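Local coordinates for glycosylation Associate Protein 1 (Streptococcus agalactiae serotype V, PDB 6OYC) that probably serves, together with Gap2 and Gap3, the glycosylation and export of adhesins through the accessory Sec system, on a GT-B-type scaffold, at residues D378-F381 with F382-S385; D268-S271 with L272-D276. All blocks are in the same frame, centred on the assembly; numbering follows the deposited sequence.

Contact 1: D378-F381 with F382-S385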
ATOM      1  N   ASP A 378      28.310  -6.563 -26.605  1.00 62.34           N
ATOM      2  CA  ASP A 378      29.333  -5.773 -27.285  1.00 71.97           C
ATOM      3  C   ASP A 378      28.740  -4.564 -28.025  1.00 69.98           C
ATOM      4  O   ASP A 378      29.316  -4.075 -29.002  1.00 72.54           O
ATOM      5  CB  ASP A 378      30.129  -6.689 -28.233  1.00 70.55           C
ATOM      6  CG  ASP A 378      31.257  -5.989 -28.930  1.00 75.82           C
ATOM      7  OD1 ASP A 378      32.060  -5.336 -28.230  1.00 72.51           O
ATOM      8  OD2 ASP A 378      31.324  -6.095 -30.179  1.00 76.62           O
ATOM      9  N   GLN A 379      27.595  -4.050 -27.568  1.00 61.41           N
ATOM     10  CA  GLN A 379      26.863  -3.027 -28.307  1.00 60.66           C
ATOM     11  C   GLN A 379      26.350  -1.941 -27.369  1.00 64.82           C
ATOM     12  O   GLN A 379      25.671  -2.237 -26.378  1.00 57.69           O
ATOM     13  CB  GLN A 379      25.696  -3.655 -29.070  1.00 63.83           C
ATOM     14  CG  GLN A 379      26.125  -4.413 -30.305  1.00 71.13           C
ATOM     15  CD  GLN A 379      25.631  -3.753 -31.567  1.00 71.47           C
ATOM     16  OE1 GLN A 379      26.068  -2.655 -31.912  1.00 67.49           O
ATOM     17  NE2 GLN A 379      24.706  -4.409 -32.261  1.00 74.54           N
ATOM     18  N   LYS A 380      26.638  -0.679 -27.717  1.00 63.76           N
ATOM     19  CA  LYS A 380      26.421   0.425 -26.788  1.00 61.38           C
ATOM     20  C   LYS A 380      24.935   0.720 -26.581  1.00 59.85           C
ATOM     21  O   LYS A 380      24.535   1.146 -25.486  1.00 55.24           O
ATOM     22  CB  LYS A 380      27.166   1.673 -27.264  1.00 65.16           C
ATOM     23  CG  LYS A 380      27.117   2.826 -26.254  1.00 72.46           C
ATOM     24  CD  LYS A 380      28.506   3.204 -25.732  1.00 82.05           C
ATOM     25  CE  LYS A 380      28.442   4.449 -24.836  1.00 82.22           C
ATOM     26  NZ  LYS A 380      28.527   4.160 -23.366  1.00 74.89           N
ATOM     27  N   PHE A 381      24.098   0.502 -27.601  1.00 55.50           N
ATOM     28  CA  PHE A 381      22.666   0.698 -27.407  1.00 57.19           C
ATOM     29  C   PHE A 381      22.080  -0.323 -26.433  1.00 58.99           C
ATOM     30  O   PHE A 381      20.985  -0.101 -25.900  1.00 50.59           O
ATOM     31  CB  PHE A 381      21.931   0.647 -28.750  1.00 53.68           C
ATOM     32  CG  PHE A 381      21.590  -0.745 -29.211  1.00 59.93           C
ATOM     33  CD1 PHE A 381      22.507  -1.498 -29.935  1.00 59.64           C
ATOM     34  CD2 PHE A 381      20.340  -1.299 -28.934  1.00 58.80           C
ATOM     35  CE1 PHE A 381      22.192  -2.782 -30.365  1.00 63.24           C
ATOM     36  CE2 PHE A 381      20.018  -2.588 -29.356  1.00 58.84           C
ATOM     37  CZ  PHE A 381      20.940  -3.327 -30.077  1.00 60.94           C
ATOM     38  N   PHE A 382      22.797  -1.420 -26.180  1.00 55.77           N
ATOM     39  CA  PHE A 382      22.356  -2.509 -25.321  1.00 50.85           C
ATOM     40  C   PHE A 382      23.274  -2.626 -24.111  1.00 49.25           C
ATOM     41  O   PHE A 382      23.865  -3.685 -23.876  1.00 47.22           O
ATOM     42  CB  PHE A 382      22.341  -3.822 -26.119  1.00 54.76           C
ATOM     43  CG  PHE A 382      21.406  -4.880 -25.573  1.00 50.94           C
ATOM     44  CD1 PHE A 382      20.038  -4.811 -25.812  1.00 47.84           C
ATOM     45  CD2 PHE A 382      21.900  -5.957 -24.847  1.00 47.98           C
ATOM     46  CE1 PHE A 382      19.171  -5.790 -25.320  1.00 47.86           C
ATOM     47  CE2 PHE A 382      21.039  -6.939 -24.347  1.00 49.36           C
ATOM     48  CZ  PHE A 382      19.672  -6.853 -24.584  1.00 43.21           C
ATOM     49  N   SER A 383      23.397  -1.555 -23.330  1.00 46.58           N
ATOM     50  CA  SER A 383      24.311  -1.534 -22.200  1.00 46.57           C
ATOM     51  C   SER A 383      23.655  -0.799 -21.042  1.00 48.50           C
ATOM     52  O   SER A 383      22.636  -0.127 -21.215  1.00 48.19           O
ATOM     53  CB  SER A 383      25.632  -0.866 -22.580  1.00 48.97           C
ATOM     54  OG  SER A 383      25.397   0.185 -23.500  1.00 52.63           O
ATOM     55  N   LEU A 384      24.260  -0.909 -19.855  1.00 47.65           N
ATOM     56  CA  LEU A 384      23.747  -0.263 -18.644  1.00 56.86           C
ATOM     57  C   LEU A 384      24.840   0.591 -18.014  1.00 61.54           C
ATOM     58  O   LEU A 384      25.811   0.051 -17.471  1.00 59.90           O
ATOM     59  CB  LEU A 384      23.243  -1.301 -17.645  1.00 50.68           C
ATOM     60  CG  LEU A 384      21.926  -1.967 -18.025  1.00 46.69           C
ATOM     61  CD1 LEU A 384      21.680  -3.126 -17.098  1.00 43.32           C
ATOM     62  CD2 LEU A 384      20.791  -0.969 -17.960  1.00 44.40           C
ATOM     63  N   SER A 385      24.653   1.917 -18.053  1.00 69.51           N
ATOM     64  CA  SER A 385      25.661   2.923 -17.652  1.00 75.26           C
ATOM     65  C   SER A 385      26.607   2.509 -16.515  1.00 74.88           C
ATOM     66  O   SER A 385      27.785   2.207 -16.755  1.00 75.96           O
ATOM     67  CB  SER A 385      24.950   4.220 -17.258  1.00 71.42           C
ATOM     68  OG  SER A 385      24.189   4.018 -16.080  1.00 78.00           O
TER
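Phe381 and Phe382, neighbours in sequence, fold against each other without stacking their rings. The aromatic contact is a CH-pi one: CB of Phe382 sits above the face of the Phe381 ring, 4.1 Å from its centroid and close to the ring normal (7° off it). The first torsion of Phe381 makes this possible. With chi1 at 84° its CG stands between the backbone N and the carbonyl carbon, which swings the ring back over the peptide that follows and brings CG to 3.3 Å from Phe382 N. Phe382 takes the other course, its CG anti to the backbone N, and its ring leads off obliquely, with Phe381 CE2 4.2 Å from its CD1. There it meets Phe377 and stands edge-to-face with Tyr340, while both phenylalanines also rest on Met343 of helix 329-344.

The hydrogen bond across the turn is a backbone one. Phe382 N donates to Gln379 O at 3.0 Å with an N-H...O angle of 145°, approaching from well above the carbonyl plane. The Gln379 side chain brings CD to the edge of the Phe381 ring, in its plane, and its NE2 is hydrogen-bonded to Tyr340.

This i to i+3 bond, with helical backbone angles at Lys380 and Phe381, closes a type I beta turn over residues 379-382, in the loop joining helix 360-375 to strand 406-409 in a parallel-sheet domain.

Contact 2: D268-S271 with L272-D276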
ATOM      1  N   ASP A 268     -14.797 -18.976   8.707  1.00 42.28           N
ATOM      2  CA  ASP A 268     -15.427 -18.049   9.644  1.00 42.57           C
ATOM      3  C   ASP A 268     -16.917 -17.910   9.317  1.00 37.81           C
ATOM      4  O   ASP A 268     -17.404 -16.854   8.907  1.00 37.27           O
ATOM      5  CB  ASP A 268     -14.717 -16.702   9.604  1.00 39.06           C
ATOM      6  CG  ASP A 268     -15.209 -15.749  10.681  1.00 42.07           C
ATOM      7  OD1 ASP A 268     -16.202 -16.074  11.371  1.00 44.59           O
ATOM      8  OD2 ASP A 268     -14.609 -14.660  10.830  1.00 42.80           O
ATOM      9  N   TYR A 269     -17.636 -19.023   9.507  1.00 42.39           N
ATOM     10  CA  TYR A 269     -19.087 -19.060   9.290  1.00 41.26           C
ATOM     11  C   TYR A 269     -19.800 -17.911   9.987  1.00 38.66           C
ATOM     12  O   TYR A 269     -20.749 -17.335   9.442  1.00 39.17           O
ATOM     13  CB  TYR A 269     -19.673 -20.365   9.819  1.00 41.77           C
ATOM     14  CG  TYR A 269     -19.532 -21.604   8.958  1.00 45.93           C
ATOM     15  CD1 TYR A 269     -20.493 -21.931   8.004  1.00 45.86           C
ATOM     16  CD2 TYR A 269     -18.469 -22.489   9.151  1.00 48.68           C
ATOM     17  CE1 TYR A 269     -20.384 -23.087   7.239  1.00 45.18           C
ATOM     18  CE2 TYR A 269     -18.346 -23.644   8.383  1.00 51.71           C
ATOM     19  CZ  TYR A 269     -19.313 -23.941   7.430  1.00 51.85           C
ATOM     20  OH  TYR A 269     -19.209 -25.095   6.668  1.00 60.43           O
ATOM     21  N   SER A 270     -19.362 -17.572  11.205  1.00 38.93           N
ATOM     22  CA  SER A 270     -20.070 -16.571  11.994  1.00 43.16           C
ATOM     23  C   SER A 270     -20.025 -15.208  11.321  1.00 41.27           C
ATOM     24  O   SER A 270     -21.045 -14.508  11.256  1.00 36.83           O
ATOM     25  CB  SER A 270     -19.486 -16.503  13.407  1.00 41.76           C
ATOM     26  OG  SER A 270     -19.881 -17.633  14.170  1.00 47.96           O
ATOM     27  N   SER A 271     -18.855 -14.824  10.793  1.00 39.32           N
ATOM     28  CA  SER A 271     -18.752 -13.558  10.071  1.00 37.37           C
ATOM     29  C   SER A 271     -19.548 -13.599   8.772  1.00 35.67           C
ATOM     30  O   SER A 271     -20.272 -12.650   8.448  1.00 36.05           O
ATOM     31  CB  SER A 271     -17.292 -13.228   9.777  1.00 37.85           C
ATOM     32  OG  SER A 271     -16.550 -12.958  10.954  1.00 39.30           O
ATOM     33  N   LEU A 272     -19.413 -14.683   8.004  1.00 33.83           N
ATOM     34  CA  LEU A 272     -20.039 -14.739   6.685  1.00 34.40           C
ATOM     35  C   LEU A 272     -21.554 -14.747   6.789  1.00 38.83           C
ATOM     36  O   LEU A 272     -22.241 -14.145   5.952  1.00 40.02           O
ATOM     37  CB  LEU A 272     -19.574 -15.977   5.919  1.00 35.76           C
ATOM     38  CG  LEU A 272     -18.072 -16.094   5.673  1.00 39.32           C
ATOM     39  CD1 LEU A 272     -17.804 -17.215   4.705  1.00 39.81           C
ATOM     40  CD2 LEU A 272     -17.512 -14.779   5.147  1.00 39.85           C
ATOM     41  N   SER A 273     -22.095 -15.422   7.807  1.00 34.16           N
ATOM     42  CA  SER A 273     -23.541 -15.475   7.959  1.00 37.32           C
ATOM     43  C   SER A 273     -24.115 -14.131   8.375  1.00 36.91           C
ATOM     44  O   SER A 273     -25.317 -13.917   8.214  1.00 35.78           O
ATOM     45  CB  SER A 273     -23.948 -16.550   8.974  1.00 36.02           C
ATOM     46  OG  SER A 273     -23.601 -16.157  10.285  1.00 38.67           O
ATOM     47  N   ARG A 274     -23.288 -13.219   8.879  1.00 35.97           N
ATOM     48  CA  ARG A 274     -23.776 -11.893   9.235  1.00 39.61           C
ATOM     49  C   ARG A 274     -23.666 -10.887   8.092  1.00 40.45           C
ATOM     50  O   ARG A 274     -24.163  -9.766   8.222  1.00 41.62           O
ATOM     51  CB  ARG A 274     -23.030 -11.375  10.474  1.00 38.56           C
ATOM     52  CG  ARG A 274     -23.608 -11.952  11.758  1.00 40.07           C
ATOM     53  CD  ARG A 274     -22.683 -11.821  12.947  1.00 44.89           C
ATOM     54  NE  ARG A 274     -23.312 -12.368  14.148  1.00 41.89           N
ATOM     55  CZ  ARG A 274     -23.297 -13.660  14.482  1.00 40.17           C
ATOM     56  NH1 ARG A 274     -22.661 -14.545  13.727  1.00 37.14           N
ATOM     57  NH2 ARG A 274     -23.896 -14.070  15.587  1.00 39.50           N
ATOM     58  N   ALA A 275     -23.054 -11.255   6.975  1.00 37.81           N
ATOM     59  CA  ALA A 275     -22.927 -10.319   5.871  1.00 42.99           C
ATOM     60  C   ALA A 275     -24.236 -10.222   5.092  1.00 39.45           C
ATOM     61  O   ALA A 275     -24.867 -11.234   4.788  1.00 38.93           O
ATOM     62  CB  ALA A 275     -21.798 -10.748   4.937  1.00 34.58           C
ATOM     63  N   ASP A 276     -24.637  -8.999   4.756  1.00 36.25           N
ATOM     64  CA  ASP A 276     -25.684  -8.846   3.756  1.00 39.05           C
ATOM     65  C   ASP A 276     -25.153  -9.050   2.341  1.00 41.59           C
ATOM     66  O   ASP A 276     -25.928  -9.444   1.459  1.00 45.68           O
ATOM     67  CB  ASP A 276     -26.360  -7.473   3.886  1.00 40.01           C
ATOM     68  CG  ASP A 276     -27.036  -7.285   5.244  1.00 42.48           C
ATOM     69  OD1 ASP A 276     -28.119  -7.876   5.449  1.00 44.58           O
ATOM     70  OD2 ASP A 276     -26.477  -6.572   6.114  1.00 40.24           O
TER
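Arg274 reaches back along the helix surface to Ser270, setting its guanidinium edge-on to the Ser270 carbonyl. NH1 donates to Ser270 O at 3.0 Å, and the oxygen lies in the guanidinium plane, although the nitrogen stands above the plane of the carbonyl. With CG beside the backbone N (chi1 -81°) and the chain extended from CG to NE, CD passes 3.6 Å from Ser270 O. Ser273 lies on the same flank; its OG is 3.2 Å from both Ser270 O and Tyr269 O, and which of them takes its proton is not settled.

At the other end Asp268 is the N-cap of the short helix 269-273. Its carboxylate is turned so that Ser271 meets it twice, each time from above the carboxylate plane: Ser271 N donates to OD1 at 3.0 Å and Ser271 OG to OD2 at 2.6 Å. Two bonds thus fix the rotation of the acid. The helix belongs to the connection between the adjacent parallel strands 250-255 and 277-280, a beta-alpha-beta crossover of the N-terminal Rossmann-like sheet.

Leu272 is buried, its CG 3.4 Å from Asp268 O, and packs on Leu253 of strand 250-255 and Leu289 of helix 283-292. In the helix backbone Leu272 N donates to Asp268 O at 3.1 Å and Ser273 N to Tyr269 O. Arg274 N then bonds to Ser271 O, spanning three residues instead of four.

In the fold
Contacts 1 and 2 lie on opposite sides of the chain's centre, 58 Å apart between their centres and about 47 Å between nearest atoms, so they do not touch. Each lies in a connection of a different parallel-sheet domain of the GT-B-like architecture: residues 268-276 lead into strand 277-280 of the seven-stranded sheet, whereas residues 378-385 lie in the loop before strand 406-409, an outermost strand of the six-stranded sheet. Their centres are 27 Å (contact 2) and 35 Å (contact 1) from the centre of the chain. Both shape connections between secondary-structure elements, and neither can be tied to a known sugar-binding or catalytic site.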